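Side-chain contacts in L-threonine 3-dehydrogenase (Clostridioides difficile, PDB 7OL1), which probably oxidises the 3-hydroxyl group of L-threonine with NAD+ as hydride acceptor, as a member of the NAD(P)-dependent epimerase/dehydratase family: residues 114-119 with 164-169; 155-160 with 187-192; 169-174 with 257-262; 122-127 with 175-180; 79-84 with 93-98. All blocks are in the same frame, centred on the assembly; numbering follows the deposited sequence.

Contact 1 of 5, residues 114-119 with 164-169; sequences LNMNGL and GVTKVS
A buried helix-to-helix contact joins Asn-115 and Met-116 of helix 108-129 to Thr-166 and Ser-169 of helix 162-181. The two short segments run nearly parallel, their axes 9.7 Å apart and 22° off alignment. Across the interface, Asn-115 reaches out with its amide nitrogen: ND2 donates to Thr-166 OG1 over 3.1 Å, almost straight at 173° and with the acceptor lying in the amide plane. Thr-166 presents its hydroxyl because chi1 of 65° sets OG1 between the backbone N and the carbonyl carbon; the same oxygen bonds Tyr-163 O one turn back, while Asn-115 OD1 takes the amide hydrogen of Leu-99. Both ends of the Asn-115 amide are therefore fixed, which should lock its rotation. Met-116 fills the neighbouring place. Bends at chi2 and chi3 fold its chain so that SD lies 3.8 Å from Thr-166 CB and the methyl CE comes to 3.5 Å from Ser-169 CB. Ser-169 OG bonds the equivalent Ser-169 of the second subunit, and Met-116 also packs on Trp-112 of that subunit. Residues 163-167, with Tyr-163 and Lys-167, fit the YxxxK pattern of short-chain dehydrogenases, and the paired helices are typical of the four-helix bundle through which extended members of that family dimerise.

Contact 2 of 5, residues 155-160 with 187-192; sequences TLQRPN and GVRFPG
Gln-157 points its amide at the guanidinium of Arg-189, the two chains arriving from opposite directions and meeting at NE2 and NH2, 3.2 Å apart. Both atoms are donors, so the pair is not a hydrogen bond; the planes of amide and guanidinium stand 80° apart. What brings them together is a shared acceptor, Glu-171 OE2 on helix 162-181, which forms a salt bridge with Arg-189 NH2 and takes a hydrogen bond from Gln-157 NE2. Arg-189 reaches this site with an extended chain, chi2 -167° and chi3 175°, that projects from strand 184-194. That strand belongs to the largely parallel sheet of the Rossmann-type fold, whereas Gln-157 rides on the loop leading into helix 162-181. Arg-189 NH1 turns to Asn-261 OD1 and Gln-153 O, so the guanidinium is held through more than one nitrogen. Gln-157 OE1, the other end of the amide, accepts from Arg-158 NH1 of the second subunit, and that arginine also forms a salt bridge with Glu-171 OE2.

Contact 3 of 5, residues 169-174 with 257-262; sequences SGELLC and RNAFNI
Van der Waals contact dominates where Glu-171 and Cys-174 of helix 162-181 meet Asn-258 and Ala-259, just ahead of strand 260-261. The aliphatic part of Glu-171 lies along the backbone, with CB 3.4 Å from Asn-258 O and CG 3.7 Å from Ala-259 N; the peptide between these two residues is modelled cis. One turn on, Cys-174 CB abuts the amide of Asn-258, 3.3 Å from ND2 and 3.5 Å from OD1. Asn-258 takes this place with CG anti to its carbonyl carbon, chi1 -62°, which turns the amide toward the helix. Several polar atoms find partners beyond the pair: Asn-258 ND2 donates to Asp-175 OD1 and Thr-185 OG1, and the buried Glu-171 carboxylate is bound by Ser-137 OG. Asn-258 O receives Arg-158 NH2 of the second subunit, so the junction also lies at the dimer interface. A helix laid against strands at one side of a parallel sheet in this way is characteristic of the Rossmann-type fold.

Contact 4 of 5, residues 122-127 with 175-180; sequences GLEIAK and DYYHSK
Segments 122-127 and 175-180 are helical, run in nearly the same direction and cross at -23°, their axes 10.9 Å apart; Leu-123 and Tyr-177 have the closest CA atoms, at 7.1 Å. Tyr-177 bridges the gap. Leu-123 CB sits over one face of its ring in a CH-pi contact, 3.8 Å from the centroid and 6° off the ring normal, while Leu-123 CD1 lies 3.7 Å from Tyr-177 CD1. The phenol hydroxyl goes on past the leucine to Glu-124, donating to OE1 over 2.7 Å. A bend at chi2 brings that carboxylate round to the ring's edge; OE1 lies near the ring plane and accepts with its anti lone pair, the carboxylate standing 79° to the ring. Face and rim of the tyrosine are thus gripped by successive residues of one helix turn. Lys-127 adds a looser touch, its CD 4.3 Å from Tyr-177 CE2, and its cationic end meets the ring of Phe-181. On the sheet side, Leu-123 and Ala-126 rest on Phe-133 of strand 132-138 and Leu-123 also on Thr-185 of strand 184-194, while Leu-109 of the second subunit packs against Glu-124 and Tyr-177.

Contact 5 of 5, residues 79-84 with 93-98; sequences NRFFEI and IIHLAS
Phe-81 spans the space between helix 78-87 and strand 92-95 to touch Ile-93 and His-95. Its CB leaves the helix toward the strand, and chi1 of -163° sets CG anti to the backbone N, carrying the ring away from the helix body. CG itself is covered by Ile-125 of helix 108-129. Farther out the two sides of the ring part company: CE1 meets the methyl CG2 of Ile-93 at 4.2 Å, the methyl lying at the ring edge near its plane, whereas CE2 comes to 4.0 Å from His-95 CE1 and also touches Gly-122. At the far end CZ stands 4.0 Å from His-95 ND1. The Phe-81 and His-95 rings are near parallel, their planes at 29°, but slid so far apart, 5.8 Å between centroids, that they barely overlap. His-95 ND1 makes a weak hydrogen bond with Thr-28 OG1, and this histidine is the centre of an inverse gamma turn at the end of its strand. On the helix, Arg-80 holds Glu-83 OE1 side-on through NE and NH2, the latter in a 2.8 Å salt bridge. Helix 78-87 is the connection of a beta-alpha-beta crossover from strand 69-72 back to strand 92-95; Phe-81 packs on Leu-26 and Thr-28 of strand 25-28, with helix 108-129 alongside.

Overall arrangement
Contact 5 comes first along the chain and closes before the others open; the segments of contacts 1 and 4 alternate, both joining helix 108-129 to helix 162-181 with centres 14 Å apart. Contact 3, centred about 11 Å from contact 1, shares Ser-169 with it and ties helix 162-181 to the residues just ahead of strand 260-261. Contact 2, centred 9 Å from contact 3, touches it directly, and strands 184-194 and 260-261 are neighbours in the main sheet. Contact 5 lies farthest from contact 2, about 23 Å between centres. Contacts 1 to 4 all touch the second subunit, so helix 162-181 links sheet and dimer interface, whereas contact 5 stays within one subunit.

Contact 1 of 5, residues 114-119 with 164-169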
# COMPACT_ATOMS: atom_id res chain seq x y z
N LEU A 114 1.17 -14.58 -2.03
CA LEU A 114 0.11 -15.17 -1.16
C LEU A 114 -0.71 -14.04 -0.54
O LEU A 114 -1.92 -14.16 -0.56
CB LEU A 114 0.69 -16.06 -0.06
CG LEU A 114 -0.36 -16.59 0.94
CD1 LEU A 114 -1.43 -17.39 0.25
CD2 LEU A 114 0.29 -17.45 2.02
N ASN A 115 -0.06 -13.00 0.01
CA ASN A 115 -0.73 -12.03 0.91
C ASN A 115 -1.61 -11.12 0.06
O ASN A 115 -2.69 -10.73 0.56
CB ASN A 115 0.23 -11.25 1.81
CG ASN A 115 0.96 -12.12 2.81
OD1 ASN A 115 0.81 -13.34 2.81
ND2 ASN A 115 1.78 -11.52 3.67
N MET A 116 -1.21 -10.87 -1.18
CA MET A 116 -1.91 -9.89 -2.06
C MET A 116 -2.80 -10.60 -3.09
O MET A 116 -3.95 -10.19 -3.22
CB MET A 116 -0.87 -8.97 -2.71
CG MET A 116 0.01 -8.28 -1.67
SD MET A 116 -0.94 -7.30 -0.42
CE MET A 116 -1.85 -6.25 -1.56
N ASN A 117 -2.34 -11.66 -3.77
CA ASN A 117 -3.21 -12.36 -4.75
C ASN A 117 -4.25 -13.13 -3.94
O ASN A 117 -5.46 -13.17 -4.36
CB ASN A 117 -2.42 -13.20 -5.75
CG ASN A 117 -1.50 -12.31 -6.58
OD1 ASN A 117 -1.88 -11.24 -7.08
ND2 ASN A 117 -0.27 -12.76 -6.71
N GLY A 118 -3.86 -13.68 -2.79
CA GLY A 118 -4.86 -14.34 -1.93
C GLY A 118 -5.98 -13.36 -1.60
O GLY A 118 -7.15 -13.70 -1.80
N LEU A 119 -5.60 -12.15 -1.18
CA LEU A 119 -6.52 -11.11 -0.67
C LEU A 119 -7.40 -10.64 -1.82
O LEU A 119 -8.65 -10.65 -1.68
CB LEU A 119 -5.72 -9.95 -0.10
CG LEU A 119 -6.54 -8.76 0.40
CD1 LEU A 119 -7.62 -9.24 1.35
CD2 LEU A 119 -5.66 -7.73 1.09
N GLY A 164 4.80 -6.05 6.47
CA GLY A 164 4.18 -4.72 6.71
C GLY A 164 3.66 -4.11 5.42
O GLY A 164 2.51 -3.64 5.37
N VAL A 165 4.46 -4.12 4.39
CA VAL A 165 4.01 -3.52 3.11
C VAL A 165 2.72 -4.20 2.65
O VAL A 165 1.87 -3.51 2.07
CB VAL A 165 5.12 -3.66 2.06
CG1 VAL A 165 4.62 -3.36 0.65
CG2 VAL A 165 6.31 -2.81 2.46
N THR A 166 2.61 -5.53 2.81
CA THR A 166 1.46 -6.29 2.29
C THR A 166 0.24 -5.87 3.13
O THR A 166 -0.82 -5.63 2.51
CB THR A 166 1.69 -7.81 2.21
OG1 THR A 166 1.88 -8.43 3.48
CG2 THR A 166 2.88 -8.18 1.36
N LYS A 167 0.41 -5.65 4.43
CA LYS A 167 -0.69 -5.24 5.36
C LYS A 167 -1.17 -3.80 5.04
O LYS A 167 -2.44 -3.55 4.98
CB LYS A 167 -0.22 -5.49 6.79
CG LYS A 167 -0.09 -6.97 7.13
CD LYS A 167 -1.37 -7.81 6.91
CE LYS A 167 -1.52 -8.44 5.53
NZ LYS A 167 -2.88 -8.96 5.28
N VAL A 168 -0.27 -2.89 4.70
CA VAL A 168 -0.75 -1.54 4.32
C VAL A 168 -1.47 -1.62 2.99
O VAL A 168 -2.54 -1.02 2.88
CB VAL A 168 0.39 -0.51 4.27
CG1 VAL A 168 -0.14 0.83 3.76
CG2 VAL A 168 1.08 -0.40 5.61
N SER A 169 -0.84 -2.23 1.98
CA SER A 169 -1.43 -2.43 0.62
C SER A 169 -2.83 -3.03 0.76
O SER A 169 -3.76 -2.55 0.08
CB SER A 169 -0.57 -3.31 -0.23
OG SER A 169 0.63 -2.64 -0.58

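Contact 2 of 5, residues 155-160 with 187-192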
# COMPACT_ATOMS: atom_id res chain seq x y z
N THR A 155 -2.63 7.59 10.69
CA THR A 155 -1.26 8.11 10.90
C THR A 155 -0.36 7.59 9.78
O THR A 155 -0.85 7.11 8.80
CB THR A 155 -0.74 7.79 12.31
OG1 THR A 155 0.57 8.34 12.48
CG2 THR A 155 -0.72 6.30 12.61
N LEU A 156 0.93 7.74 9.97
CA LEU A 156 1.97 7.50 8.97
C LEU A 156 2.21 5.99 8.99
O LEU A 156 2.44 5.45 10.11
CB LEU A 156 3.17 8.36 9.39
CG LEU A 156 4.35 8.42 8.43
CD1 LEU A 156 4.71 9.86 8.14
CD2 LEU A 156 5.56 7.65 8.97
N GLN A 157 2.08 5.36 7.81
CA GLN A 157 2.25 3.90 7.53
C GLN A 157 3.26 3.74 6.39
O GLN A 157 2.84 3.76 5.16
CB GLN A 157 0.89 3.27 7.19
CG GLN A 157 -0.07 3.23 8.38
CD GLN A 157 -1.44 2.73 8.00
OE1 GLN A 157 -2.22 3.41 7.32
NE2 GLN A 157 -1.77 1.54 8.48
N ARG A 158 4.54 3.67 6.78
CA ARG A 158 5.68 3.40 5.86
C ARG A 158 6.59 2.32 6.45
O ARG A 158 7.73 2.61 6.80
CB ARG A 158 6.49 4.66 5.60
CG ARG A 158 5.66 5.86 5.16
CD ARG A 158 5.25 5.88 3.71
NE ARG A 158 6.37 5.56 2.83
CZ ARG A 158 6.39 5.86 1.55
NH1 ARG A 158 5.37 6.50 0.99
NH2 ARG A 158 7.44 5.52 0.82
N PRO A 159 6.15 1.04 6.52
CA PRO A 159 6.98 -0.03 7.09
C PRO A 159 8.04 -0.47 6.07
O PRO A 159 7.88 -0.23 4.90
CB PRO A 159 5.94 -1.09 7.41
CG PRO A 159 4.97 -0.96 6.26
CD PRO A 159 4.89 0.52 5.97
N ASN A 160 9.12 -1.07 6.57
CA ASN A 160 10.34 -1.46 5.80
C ASN A 160 10.45 -2.99 5.72
O ASN A 160 11.48 -3.48 5.22
CB ASN A 160 11.59 -0.87 6.47
CG ASN A 160 11.79 -1.35 7.90
OD1 ASN A 160 10.84 -1.70 8.62
ND2 ASN A 160 13.02 -1.38 8.36
N GLY A 187 -11.46 -5.06 9.58
CA GLY A 187 -10.28 -5.76 10.12
C GLY A 187 -9.70 -5.10 11.34
O GLY A 187 -10.09 -3.99 11.67
N VAL A 188 -8.74 -5.76 11.96
CA VAL A 188 -8.07 -5.23 13.17
C VAL A 188 -6.57 -5.35 12.93
O VAL A 188 -6.18 -6.24 12.19
CB VAL A 188 -8.51 -5.98 14.42
CG1 VAL A 188 -10.01 -5.84 14.66
CG2 VAL A 188 -8.09 -7.44 14.36
N ARG A 189 -5.80 -4.44 13.51
CA ARG A 189 -4.34 -4.54 13.62
C ARG A 189 -4.04 -5.25 14.93
O ARG A 189 -4.05 -4.62 15.98
CB ARG A 189 -3.68 -3.16 13.52
CG ARG A 189 -4.21 -2.28 12.40
CD ARG A 189 -3.29 -1.10 12.19
NE ARG A 189 -3.69 -0.28 11.06
CZ ARG A 189 -4.25 0.91 11.12
NH1 ARG A 189 -4.49 1.51 12.28
NH2 ARG A 189 -4.54 1.53 9.99
N PHE A 190 -3.80 -6.54 14.87
CA PHE A 190 -3.36 -7.34 16.03
C PHE A 190 -1.95 -6.91 16.44
O PHE A 190 -1.04 -6.73 15.62
CB PHE A 190 -3.39 -8.84 15.74
CG PHE A 190 -4.78 -9.39 15.61
CD1 PHE A 190 -5.63 -9.41 16.70
CD2 PHE A 190 -5.24 -9.87 14.40
CE1 PHE A 190 -6.92 -9.91 16.57
CE2 PHE A 190 -6.53 -10.36 14.28
CZ PHE A 190 -7.36 -10.39 15.37
N PRO A 191 -1.76 -6.81 17.76
CA PRO A 191 -0.42 -6.80 18.33
C PRO A 191 0.09 -8.22 18.49
O PRO A 191 -0.55 -9.13 18.02
CB PRO A 191 -0.70 -6.22 19.72
CG PRO A 191 -2.06 -6.78 20.08
CD PRO A 191 -2.82 -6.73 18.77
N GLY A 192 1.21 -8.37 19.21
CA GLY A 192 1.65 -9.66 19.76
C GLY A 192 0.48 -10.38 20.40
O GLY A 192 -0.20 -9.79 21.25

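Contact 3 of 5, residues 169-174 with 257-262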
# COMPACT_ATOMS: atom_id res chain seq x y z
N SER A 169 -0.84 -2.23 1.98
CA SER A 169 -1.43 -2.43 0.62
C SER A 169 -2.83 -3.03 0.76
O SER A 169 -3.76 -2.55 0.08
CB SER A 169 -0.57 -3.31 -0.23
OG SER A 169 0.63 -2.64 -0.58
N GLY A 170 -2.96 -4.00 1.66
CA GLY A 170 -4.24 -4.69 1.93
C GLY A 170 -5.27 -3.80 2.61
O GLY A 170 -6.43 -3.85 2.19
N GLU A 171 -4.88 -3.06 3.65
CA GLU A 171 -5.80 -2.08 4.28
C GLU A 171 -6.39 -1.20 3.17
O GLU A 171 -7.64 -1.14 3.05
CB GLU A 171 -5.10 -1.28 5.37
CG GLU A 171 -4.94 -2.03 6.68
CD GLU A 171 -4.12 -1.28 7.73
OE1 GLU A 171 -3.54 -1.94 8.61
OE2 GLU A 171 -4.07 -0.03 7.67
N LEU A 172 -5.54 -0.62 2.33
CA LEU A 172 -5.97 0.31 1.26
C LEU A 172 -6.96 -0.38 0.33
O LEU A 172 -7.95 0.25 -0.08
CB LEU A 172 -4.73 0.78 0.51
CG LEU A 172 -3.89 1.77 1.31
CD1 LEU A 172 -2.52 2.01 0.70
CD2 LEU A 172 -4.64 3.08 1.42
N LEU A 173 -6.71 -1.65 0.05
CA LEU A 173 -7.44 -2.41 -0.99
C LEU A 173 -8.80 -2.82 -0.42
O LEU A 173 -9.86 -2.66 -1.11
CB LEU A 173 -6.57 -3.61 -1.32
CG LEU A 173 -6.68 -4.21 -2.71
CD1 LEU A 173 -6.72 -3.15 -3.79
CD2 LEU A 173 -5.50 -5.14 -2.90
N CYS A 174 -8.77 -3.31 0.82
CA CYS A 174 -10.00 -3.65 1.55
C CYS A 174 -10.88 -2.41 1.68
O CYS A 174 -12.10 -2.54 1.46
CB CYS A 174 -9.67 -4.27 2.88
SG CYS A 174 -8.83 -5.87 2.74
N ARG A 257 -12.60 1.08 8.84
CA ARG A 257 -12.97 -0.31 8.49
C ARG A 257 -11.69 -1.15 8.48
O ARG A 257 -11.60 -2.09 9.30
CB ARG A 257 -13.75 -0.33 7.18
CG ARG A 257 -15.26 -0.21 7.35
CD ARG A 257 -16.08 -0.14 6.06
NE ARG A 257 -17.07 -1.21 6.13
CZ ARG A 257 -18.35 -1.01 6.34
NH1 ARG A 257 -18.81 0.22 6.45
NH2 ARG A 257 -19.18 -2.03 6.41
N ASN A 258 -10.70 -0.81 7.64
CA ASN A 258 -9.50 -1.67 7.48
C ASN A 258 -8.28 -0.83 7.76
O ASN A 258 -7.91 -0.02 6.91
CB ASN A 258 -9.46 -2.32 6.08
CG ASN A 258 -10.63 -3.25 5.80
OD1 ASN A 258 -10.61 -4.42 6.22
ND2 ASN A 258 -11.64 -2.75 5.08
N ALA A 259 -7.66 -0.97 8.94
CA ALA A 259 -8.10 -1.81 10.05
C ALA A 259 -7.90 -1.09 11.39
O ALA A 259 -6.98 -0.25 11.51
CB ALA A 259 -7.29 -3.09 10.07
N PHE A 260 -8.64 -1.52 12.40
CA PHE A 260 -8.77 -0.83 13.70
C PHE A 260 -7.61 -1.24 14.58
O PHE A 260 -7.45 -2.43 14.74
CB PHE A 260 -10.05 -1.24 14.42
CG PHE A 260 -11.31 -0.59 13.91
CD1 PHE A 260 -11.73 0.62 14.42
CD2 PHE A 260 -12.13 -1.23 13.00
CE1 PHE A 260 -12.91 1.21 13.99
CE2 PHE A 260 -13.31 -0.63 12.57
CZ PHE A 260 -13.69 0.59 13.05
N ASN A 261 -6.87 -0.28 15.15
CA ASN A 261 -5.96 -0.55 16.28
C ASN A 261 -6.74 -1.22 17.41
O ASN A 261 -7.86 -0.75 17.75
CB ASN A 261 -5.39 0.71 16.92
CG ASN A 261 -4.45 1.48 16.05
OD1 ASN A 261 -3.94 0.95 15.07
ND2 ASN A 261 -4.22 2.72 16.43
N ILE A 262 -6.17 -2.27 17.98
CA ILE A 262 -6.72 -2.83 19.23
C ILE A 262 -5.52 -3.19 20.08
O ILE A 262 -4.44 -3.38 19.53
CB ILE A 262 -7.64 -4.03 19.00
CG1 ILE A 262 -6.93 -5.18 18.29
CG2 ILE A 262 -8.90 -3.64 18.27
CD1 ILE A 262 -7.73 -6.48 18.34

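Contact 4 of 5, residues 122-127 with 175-180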
# COMPACT_ATOMS: atom_id res chain seq x y z
N GLY A 122 -10.06 -13.17 -2.69
CA GLY A 122 -11.13 -13.13 -1.68
C GLY A 122 -12.02 -11.91 -1.82
O GLY A 122 -13.22 -12.02 -1.55
N LEU A 123 -11.47 -10.76 -2.21
CA LEU A 123 -12.26 -9.52 -2.25
C LEU A 123 -13.20 -9.64 -3.45
O LEU A 123 -14.39 -9.29 -3.32
CB LEU A 123 -11.36 -8.28 -2.33
CG LEU A 123 -10.69 -7.88 -1.01
CD1 LEU A 123 -9.60 -6.87 -1.24
CD2 LEU A 123 -11.72 -7.33 -0.03
N GLU A 124 -12.69 -10.17 -4.55
CA GLU A 124 -13.46 -10.31 -5.82
C GLU A 124 -14.59 -11.32 -5.56
O GLU A 124 -15.72 -11.09 -6.07
CB GLU A 124 -12.52 -10.65 -6.99
CG GLU A 124 -11.87 -9.43 -7.62
CD GLU A 124 -12.80 -8.59 -8.47
OE1 GLU A 124 -12.74 -7.31 -8.38
OE2 GLU A 124 -13.60 -9.20 -9.22
N ILE A 125 -14.32 -12.35 -4.76
CA ILE A 125 -15.36 -13.34 -4.38
C ILE A 125 -16.43 -12.62 -3.55
O ILE A 125 -17.61 -12.73 -3.89
CB ILE A 125 -14.74 -14.53 -3.63
CG1 ILE A 125 -13.95 -15.42 -4.58
CG2 ILE A 125 -15.81 -15.30 -2.90
CD1 ILE A 125 -13.01 -16.38 -3.90
N ALA A 126 -16.02 -11.88 -2.52
CA ALA A 126 -16.94 -11.17 -1.59
C ALA A 126 -17.76 -10.14 -2.38
O ALA A 126 -18.97 -10.04 -2.14
CB ALA A 126 -16.15 -10.53 -0.51
N LYS A 127 -17.13 -9.44 -3.31
CA LYS A 127 -17.84 -8.51 -4.24
C LYS A 127 -18.97 -9.26 -4.94
O LYS A 127 -20.04 -8.68 -5.09
CB LYS A 127 -16.87 -7.91 -5.26
CG LYS A 127 -17.46 -6.85 -6.18
CD LYS A 127 -16.55 -6.41 -7.32
CE LYS A 127 -17.31 -5.71 -8.43
NZ LYS A 127 -16.43 -5.06 -9.43
N ASP A 175 -10.31 -1.23 1.98
CA ASP A 175 -11.15 0.01 2.08
C ASP A 175 -11.67 0.36 0.67
O ASP A 175 -12.84 0.77 0.57
CB ASP A 175 -10.48 1.18 2.81
CG ASP A 175 -10.47 1.06 4.34
OD1 ASP A 175 -11.00 0.06 4.89
OD2 ASP A 175 -9.90 1.96 4.97
N TYR A 176 -10.87 0.16 -0.38
CA TYR A 176 -11.31 0.47 -1.78
C TYR A 176 -12.53 -0.39 -2.13
O TYR A 176 -13.44 0.15 -2.80
CB TYR A 176 -10.21 0.28 -2.82
CG TYR A 176 -10.66 0.46 -4.25
CD1 TYR A 176 -10.73 1.73 -4.81
CD2 TYR A 176 -10.95 -0.62 -5.08
CE1 TYR A 176 -11.13 1.93 -6.12
CE2 TYR A 176 -11.37 -0.43 -6.40
CZ TYR A 176 -11.46 0.86 -6.93
OH TYR A 176 -11.87 1.12 -8.23
N TYR A 177 -12.58 -1.66 -1.73
CA TYR A 177 -13.66 -2.59 -2.14
C TYR A 177 -14.95 -2.11 -1.46
O TYR A 177 -16.04 -2.17 -2.10
CB TYR A 177 -13.25 -4.06 -1.95
CG TYR A 177 -12.61 -4.65 -3.18
CD1 TYR A 177 -11.27 -4.42 -3.49
CD2 TYR A 177 -13.36 -5.36 -4.11
CE1 TYR A 177 -10.70 -4.90 -4.65
CE2 TYR A 177 -12.80 -5.86 -5.27
CZ TYR A 177 -11.46 -5.63 -5.55
OH TYR A 177 -10.93 -6.13 -6.69
N HIS A 178 -14.83 -1.54 -0.25
CA HIS A 178 -15.99 -0.93 0.45
C HIS A 178 -16.39 0.40 -0.21
O HIS A 178 -17.57 0.58 -0.55
CB HIS A 178 -15.72 -0.72 1.93
CG HIS A 178 -16.87 -0.04 2.58
ND1 HIS A 178 -18.07 -0.70 2.79
CD2 HIS A 178 -17.04 1.24 2.99
CE1 HIS A 178 -18.93 0.14 3.33
NE2 HIS A 178 -18.32 1.33 3.44
N SER A 179 -15.45 1.32 -0.39
CA SER A 179 -15.77 2.70 -0.85
C SER A 179 -16.35 2.64 -2.26
O SER A 179 -17.16 3.48 -2.60
CB SER A 179 -14.58 3.64 -0.71
OG SER A 179 -13.59 3.48 -1.72
N LYS A 180 -15.97 1.65 -3.06
CA LYS A 180 -16.20 1.67 -4.51
C LYS A 180 -17.31 0.68 -4.85
O LYS A 180 -18.05 1.02 -5.75
CB LYS A 180 -14.91 1.32 -5.27
CG LYS A 180 -15.08 1.16 -6.78
CD LYS A 180 -15.07 2.47 -7.54
CE LYS A 180 -15.32 2.32 -9.03
NZ LYS A 180 -14.79 3.48 -9.78

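Contact 5 of 5, residues 79-84 with 93-98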
# COMPACT_ATOMS: atom_id res chain seq x y z
N ASN A 79 -10.44 -19.47 -8.78
CA ASN A 79 -11.43 -20.50 -9.18
C ASN A 79 -11.76 -21.40 -7.98
O ASN A 79 -12.97 -21.52 -7.64
CB ASN A 79 -10.94 -21.34 -10.35
CG ASN A 79 -12.05 -22.23 -10.83
OD1 ASN A 79 -12.12 -23.41 -10.48
ND2 ASN A 79 -13.01 -21.60 -11.49
N ARG A 80 -10.75 -22.02 -7.37
CA ARG A 80 -11.03 -23.06 -6.33
C ARG A 80 -11.58 -22.34 -5.09
O ARG A 80 -12.53 -22.87 -4.47
CB ARG A 80 -9.82 -23.94 -6.05
CG ARG A 80 -9.92 -24.71 -4.74
CD ARG A 80 -10.17 -26.21 -4.75
NE ARG A 80 -11.48 -26.49 -5.27
CZ ARG A 80 -12.35 -27.41 -4.83
NH1 ARG A 80 -12.11 -28.19 -3.79
NH2 ARG A 80 -13.50 -27.52 -5.47
N PHE A 81 -11.04 -21.16 -4.76
CA PHE A 81 -11.50 -20.32 -3.63
C PHE A 81 -12.99 -20.10 -3.81
O PHE A 81 -13.78 -20.36 -2.85
CB PHE A 81 -10.72 -19.00 -3.62
CG PHE A 81 -10.72 -18.17 -2.36
CD1 PHE A 81 -11.76 -18.22 -1.44
CD2 PHE A 81 -9.70 -17.25 -2.15
CE1 PHE A 81 -11.73 -17.43 -0.31
CE2 PHE A 81 -9.68 -16.46 -1.02
CZ PHE A 81 -10.70 -16.56 -0.11
N PHE A 82 -13.39 -19.68 -5.01
CA PHE A 82 -14.81 -19.41 -5.35
C PHE A 82 -15.63 -20.70 -5.22
O PHE A 82 -16.77 -20.65 -4.72
CB PHE A 82 -14.91 -18.86 -6.77
CG PHE A 82 -16.30 -18.59 -7.27
CD1 PHE A 82 -17.06 -17.55 -6.74
CD2 PHE A 82 -16.83 -19.31 -8.33
CE1 PHE A 82 -18.33 -17.28 -7.24
CE2 PHE A 82 -18.09 -19.02 -8.83
CZ PHE A 82 -18.84 -18.01 -8.27
N GLU A 83 -15.07 -21.82 -5.67
CA GLU A 83 -15.78 -23.12 -5.61
C GLU A 83 -16.19 -23.36 -4.16
O GLU A 83 -17.36 -23.77 -3.92
CB GLU A 83 -14.93 -24.24 -6.21
CG GLU A 83 -14.87 -24.19 -7.72
CD GLU A 83 -14.21 -25.33 -8.47
OE1 GLU A 83 -13.38 -26.08 -7.87
OE2 GLU A 83 -14.53 -25.47 -9.66
N ILE A 84 -15.26 -23.16 -3.22
CA ILE A 84 -15.50 -23.52 -1.79
C ILE A 84 -16.44 -22.50 -1.15
O ILE A 84 -17.28 -22.92 -0.36
CB ILE A 84 -14.18 -23.71 -1.04
CG1 ILE A 84 -13.54 -25.01 -1.52
CG2 ILE A 84 -14.39 -23.72 0.46
CD1 ILE A 84 -12.06 -24.92 -1.65
N ILE A 93 -16.46 -14.60 5.08
CA ILE A 93 -15.10 -15.14 4.83
C ILE A 93 -14.15 -14.45 5.81
O ILE A 93 -14.05 -13.24 5.78
CB ILE A 93 -14.70 -14.91 3.35
CG1 ILE A 93 -15.78 -15.43 2.39
CG2 ILE A 93 -13.34 -15.51 3.04
CD1 ILE A 93 -15.39 -15.35 0.93
N ILE A 94 -13.54 -15.20 6.71
CA ILE A 94 -12.45 -14.70 7.57
C ILE A 94 -11.14 -15.14 6.91
O ILE A 94 -10.65 -16.27 7.16
CB ILE A 94 -12.62 -15.22 9.01
CG1 ILE A 94 -13.97 -14.78 9.59
CG2 ILE A 94 -11.47 -14.77 9.90
CD1 ILE A 94 -14.34 -15.48 10.86
N HIS A 95 -10.60 -14.24 6.09
CA HIS A 95 -9.37 -14.41 5.30
C HIS A 95 -8.12 -14.27 6.16
O HIS A 95 -7.44 -13.25 6.00
CB HIS A 95 -9.36 -13.40 4.14
CG HIS A 95 -8.31 -13.72 3.14
ND1 HIS A 95 -8.20 -14.98 2.58
CD2 HIS A 95 -7.30 -12.97 2.63
CE1 HIS A 95 -7.16 -14.98 1.76
NE2 HIS A 95 -6.60 -13.75 1.76
N LEU A 96 -7.73 -15.30 6.92
CA LEU A 96 -6.44 -15.31 7.65
C LEU A 96 -5.25 -15.77 6.79
O LEU A 96 -4.11 -15.61 7.23
CB LEU A 96 -6.50 -16.23 8.87
CG LEU A 96 -7.74 -16.18 9.75
CD1 LEU A 96 -7.55 -17.07 10.98
CD2 LEU A 96 -8.06 -14.77 10.15
N ALA A 97 -5.43 -16.39 5.64
CA ALA A 97 -4.27 -16.93 4.88
C ALA A 97 -3.22 -15.83 4.72
O ALA A 97 -3.60 -14.77 4.26
CB ALA A 97 -4.70 -17.42 3.51
N SER A 98 -1.97 -16.12 5.05
CA SER A 98 -0.81 -15.22 4.76
C SER A 98 0.52 -15.83 5.23
O SER A 98 0.53 -16.72 6.08
CB SER A 98 -1.03 -13.87 5.40
OG SER A 98 -1.32 -14.06 6.78